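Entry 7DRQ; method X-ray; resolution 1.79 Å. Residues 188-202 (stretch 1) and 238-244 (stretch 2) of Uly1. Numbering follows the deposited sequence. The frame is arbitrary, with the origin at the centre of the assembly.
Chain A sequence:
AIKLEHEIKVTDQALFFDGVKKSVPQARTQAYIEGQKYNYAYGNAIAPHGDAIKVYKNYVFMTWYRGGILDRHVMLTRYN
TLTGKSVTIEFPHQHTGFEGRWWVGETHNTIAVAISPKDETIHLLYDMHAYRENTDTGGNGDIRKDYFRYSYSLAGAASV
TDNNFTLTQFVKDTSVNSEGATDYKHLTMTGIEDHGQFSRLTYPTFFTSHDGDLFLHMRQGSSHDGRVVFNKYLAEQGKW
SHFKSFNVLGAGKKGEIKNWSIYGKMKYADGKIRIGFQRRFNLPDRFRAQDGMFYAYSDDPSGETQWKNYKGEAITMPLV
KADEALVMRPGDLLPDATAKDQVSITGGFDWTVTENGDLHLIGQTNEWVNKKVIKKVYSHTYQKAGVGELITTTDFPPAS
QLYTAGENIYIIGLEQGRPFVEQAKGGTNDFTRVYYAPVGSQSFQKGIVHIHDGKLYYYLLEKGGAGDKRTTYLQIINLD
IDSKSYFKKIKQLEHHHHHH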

# COMPACT_ATOMS: atom_id res chain seq x y z
N THR A 188 12.21 -2.47 -15.82
CA THR A 188 11.56 -3.77 -15.91
C THR A 188 12.01 -4.61 -14.73
O THR A 188 13.09 -4.39 -14.16
CB THR A 188 11.91 -4.49 -17.23
OG1 THR A 188 11.44 -5.85 -17.17
CG2 THR A 188 13.43 -4.51 -17.47
N MSE A 189 11.18 -5.58 -14.37
CA MSE A 189 11.49 -6.57 -13.35
C MSE A 189 11.88 -7.94 -13.92
O MSE A 189 12.32 -8.82 -13.19
CB MSE A 189 10.27 -6.74 -12.43
CG MSE A 189 9.76 -5.41 -11.90
SE MSE A 189 8.43 -5.67 -10.50
CE MSE A 189 9.62 -6.24 -9.05
N THR A 190 11.70 -8.12 -15.23
CA THR A 190 11.90 -9.41 -15.86
C THR A 190 13.17 -9.48 -16.69
O THR A 190 13.41 -10.51 -17.34
CB THR A 190 10.73 -9.75 -16.79
OG1 THR A 190 10.70 -8.78 -17.84
CG2 THR A 190 9.39 -9.77 -16.04
N GLY A 191 13.96 -8.42 -16.71
CA GLY A 191 15.08 -8.37 -17.62
C GLY A 191 14.73 -8.01 -19.04
O GLY A 191 15.64 -7.90 -19.88
N ILE A 192 13.44 -7.82 -19.35
CA ILE A 192 12.97 -7.51 -20.70
C ILE A 192 12.22 -6.20 -20.65
O ILE A 192 11.22 -6.08 -19.93
CB ILE A 192 12.07 -8.62 -21.25
CG1 ILE A 192 12.79 -9.97 -21.24
CG2 ILE A 192 11.57 -8.25 -22.65
CD1 ILE A 192 11.86 -11.15 -21.48
N GLU A 193 12.67 -5.21 -21.43
CA GLU A 193 11.94 -3.96 -21.53
C GLU A 193 10.59 -4.23 -22.18
O GLU A 193 10.51 -4.92 -23.20
CB GLU A 193 12.73 -2.92 -22.34
CG GLU A 193 12.03 -1.56 -22.50
CD GLU A 193 12.80 -0.59 -23.38
OE1 GLU A 193 13.85 -1.00 -23.92
OE2 GLU A 193 12.36 0.56 -23.54
N ASP A 194 9.52 -3.71 -21.58
CA ASP A 194 8.17 -4.07 -22.02
C ASP A 194 7.23 -2.94 -21.58
O ASP A 194 6.70 -2.96 -20.47
CB ASP A 194 7.76 -5.42 -21.43
CG ASP A 194 6.41 -5.89 -21.94
OD1 ASP A 194 5.66 -5.09 -22.54
OD2 ASP A 194 6.10 -7.09 -21.73
N HIS A 195 7.01 -1.98 -22.48
CA HIS A 195 6.18 -0.83 -22.13
C HIS A 195 4.74 -1.25 -21.85
O HIS A 195 4.11 -0.74 -20.92
CB HIS A 195 6.21 0.22 -23.23
CG HIS A 195 5.51 1.49 -22.87
ND1 HIS A 195 4.19 1.73 -23.21
CD2 HIS A 195 5.93 2.59 -22.19
CE1 HIS A 195 3.83 2.92 -22.75
NE2 HIS A 195 4.87 3.46 -22.14
N GLY A 196 4.20 -2.19 -22.64
CA GLY A 196 2.86 -2.68 -22.36
C GLY A 196 2.72 -3.21 -20.94
O GLY A 196 1.72 -2.96 -20.26
N GLN A 197 3.75 -3.92 -20.47
CA GLN A 197 3.68 -4.57 -19.15
C GLN A 197 3.97 -3.60 -18.01
O GLN A 197 3.39 -3.74 -16.93
CB GLN A 197 4.67 -5.74 -19.08
CG GLN A 197 4.64 -6.50 -17.76
CD GLN A 197 5.61 -7.68 -17.68
OE1 GLN A 197 5.71 -8.33 -16.63
NE2 GLN A 197 6.32 -7.96 -18.77
N PHE A 198 4.84 -2.61 -18.22
CA PHE A 198 5.33 -1.83 -17.09
C PHE A 198 4.88 -0.38 -17.09
O PHE A 198 5.30 0.38 -16.21
CB PHE A 198 6.86 -1.92 -17.04
CG PHE A 198 7.34 -3.29 -16.68
CD1 PHE A 198 7.18 -3.76 -15.39
CD2 PHE A 198 7.88 -4.12 -17.65
CE1 PHE A 198 7.58 -5.04 -15.06
CE2 PHE A 198 8.29 -5.40 -17.32
CZ PHE A 198 8.14 -5.86 -16.04
N SER A 199 4.03 0.03 -18.02
CA SER A 199 3.50 1.38 -18.02
C SER A 199 2.15 1.43 -17.30
O SER A 199 1.48 0.40 -17.11
CB SER A 199 3.35 1.91 -19.44
OG SER A 199 2.43 1.11 -20.15
N ARG A 200 1.77 2.64 -16.89
CA ARG A 200 0.50 2.91 -16.23
C ARG A 200 0.34 2.12 -14.92
O ARG A 200 -0.76 1.69 -14.58
CB ARG A 200 -0.69 2.64 -17.16
CG ARG A 200 -0.70 3.55 -18.38
CD ARG A 200 -2.02 3.41 -19.14
NE ARG A 200 -2.32 4.59 -19.95
CZ ARG A 200 -2.00 4.71 -21.24
NH1 ARG A 200 -1.36 3.72 -21.84
NH2 ARG A 200 -2.30 5.81 -21.91
N LEU A 201 1.43 1.97 -14.17
CA LEU A 201 1.40 1.22 -12.92
C LEU A 201 1.45 2.15 -11.71
O LEU A 201 2.16 3.16 -11.72
CB LEU A 201 2.57 0.22 -12.86
CG LEU A 201 2.59 -0.90 -13.90
CD1 LEU A 201 3.83 -1.76 -13.73
CD2 LEU A 201 1.33 -1.76 -13.79
N THR A 202 0.70 1.79 -10.66
CA THR A 202 0.64 2.54 -9.41
C THR A 202 0.48 1.56 -8.25
O THR A 202 0.01 0.43 -8.43
CB THR A 202 -0.54 3.54 -9.42
OG1 THR A 202 -0.59 4.23 -10.69
CG2 THR A 202 -0.41 4.59 -8.28
N GLY A 238 17.11 -14.79 -10.42
CA GLY A 238 17.45 -13.40 -10.16
C GLY A 238 16.56 -12.40 -10.87
O GLY A 238 17.02 -11.32 -11.26
N LYS A 239 15.29 -12.74 -11.06
CA LYS A 239 14.37 -11.86 -11.76
C LYS A 239 12.95 -12.26 -11.38
O LYS A 239 12.73 -13.19 -10.60
CB LYS A 239 14.59 -11.93 -13.28
CG LYS A 239 14.30 -13.29 -13.88
CD LYS A 239 14.73 -13.32 -15.34
CE LYS A 239 14.15 -14.53 -16.06
NZ LYS A 239 14.65 -14.59 -17.46
N TRP A 240 11.98 -11.56 -11.96
CA TRP A 240 10.58 -11.75 -11.66
C TRP A 240 9.85 -12.34 -12.86
O TRP A 240 10.27 -12.18 -14.01
CB TRP A 240 9.92 -10.43 -11.28
CG TRP A 240 10.49 -9.84 -10.03
CD1 TRP A 240 11.73 -9.28 -9.88
CD2 TRP A 240 9.85 -9.76 -8.75
NE1 TRP A 240 11.89 -8.85 -8.58
CE2 TRP A 240 10.76 -9.14 -7.87
CE3 TRP A 240 8.60 -10.17 -8.27
CZ2 TRP A 240 10.45 -8.89 -6.53
CZ3 TRP A 240 8.29 -9.92 -6.93
CH2 TRP A 240 9.22 -9.30 -6.08
N SER A 241 8.76 -13.03 -12.57
CA SER A 241 7.87 -13.51 -13.62
C SER A 241 7.13 -12.35 -14.28
O SER A 241 7.12 -11.21 -13.79
CB SER A 241 6.88 -14.52 -13.04
OG SER A 241 6.04 -13.89 -12.08
N HIS A 242 6.52 -12.65 -15.43
CA HIS A 242 5.67 -11.68 -16.12
C HIS A 242 4.45 -11.37 -15.28
O HIS A 242 3.85 -12.27 -14.68
CB HIS A 242 5.25 -12.26 -17.47
CG HIS A 242 4.61 -11.27 -18.40
ND1 HIS A 242 3.41 -10.66 -18.13
CD2 HIS A 242 4.98 -10.84 -19.63
CE1 HIS A 242 3.09 -9.86 -19.13
NE2 HIS A 242 4.02 -9.96 -20.06
N PHE A 243 4.07 -10.09 -15.23
CA PHE A 243 2.86 -9.69 -14.53
C PHE A 243 1.66 -10.48 -15.04
O PHE A 243 1.51 -10.71 -16.24
CB PHE A 243 2.59 -8.19 -14.72
CG PHE A 243 3.16 -7.31 -13.64
CD1 PHE A 243 2.92 -7.58 -12.30
CD2 PHE A 243 3.90 -6.19 -13.98
CE1 PHE A 243 3.43 -6.74 -11.31
CE2 PHE A 243 4.43 -5.36 -13.01
CZ PHE A 243 4.19 -5.63 -11.66
N LYS A 244 0.80 -10.90 -14.11
CA LYS A 244 -0.40 -11.65 -14.42
C LYS A 244 -1.61 -10.86 -13.96
O LYS A 244 -1.62 -10.30 -12.85
CB LYS A 244 -0.36 -13.02 -13.73
CG LYS A 244 -1.61 -13.87 -13.92
CD LYS A 244 -1.42 -15.29 -13.42
CE LYS A 244 -0.51 -16.08 -14.36
NZ LYS A 244 -1.09 -16.16 -15.73
O HOH W 1 12.19 -13.04 -18.27
O HOH W 2 15.29 -11.98 -18.80
O HOH W 3 4.01 -8.51 -22.37
O HOH W 4 7.04 -8.43 -14.07

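One methyl lies on a flat indole face and one phenyl ring fills a pocket; one direct hydrogen bond accompanies each. The methyl belongs to Met189, a selenomethionine. Its CA-to-CB bond points toward the other stretch, and with chi angles m, t, p the chain ends with CE over one face of the Trp240 indole, 3.4 Å from the centroid of the five-membered ring and only 14° off its normal. The Met189 CE to Trp240 CE2 distance of 3.3 Å leaves no slack. Behind the methyl, SE lies 4.4 Å from Phe243 CZ, so this one side chain touches both Trp240 and Phe243. Next to this packing, Trp240 N donates to Met189 O at 3.0 Å.

The phenyl ring comes from the other stretch. Phe243, its chi1 between wells at -93°, puts its ring among Met189, Phe198 and Leu201; its CE2 lies 3.8 Å from Phe198 CE1 and 3.7 Å from Leu201 CD1. The two phenyl rings meet obliquely, planes at 55°. Beside the ring, Phe243 N donates to Gln197 OE1 at 2.8 Å and a nearly straight 172°.

Gln197 reaches that position fully extended. Its NE2 donates to Asp194 OD2 at 3.1 Å, while Asp194 OD1 caps the helix by accepting from Gln197 N at 3.0 Å. The stretched chain also lies over one face of the His242 imidazole: Gln197 NE2 is 3.3 Å from His242 CD2, a packing contact, and CG is 4.3 Å from the ring centroid.

Thr190 is a smaller bump: its CG2 packs against the Trp240-Ser241 backbone, 3.3 Å from Trp240 O and 3.5 Å from Ser241 O. Water completes the polar fit. One molecule bridges Gln197 OE1 and Ser241 O (2.9 and 2.8 Å), and two link Thr190 O to Lys239 NZ. The rule is economical: side chains fit by shape, and two direct hydrogen bonds, one nearly straight, lie beside the packing.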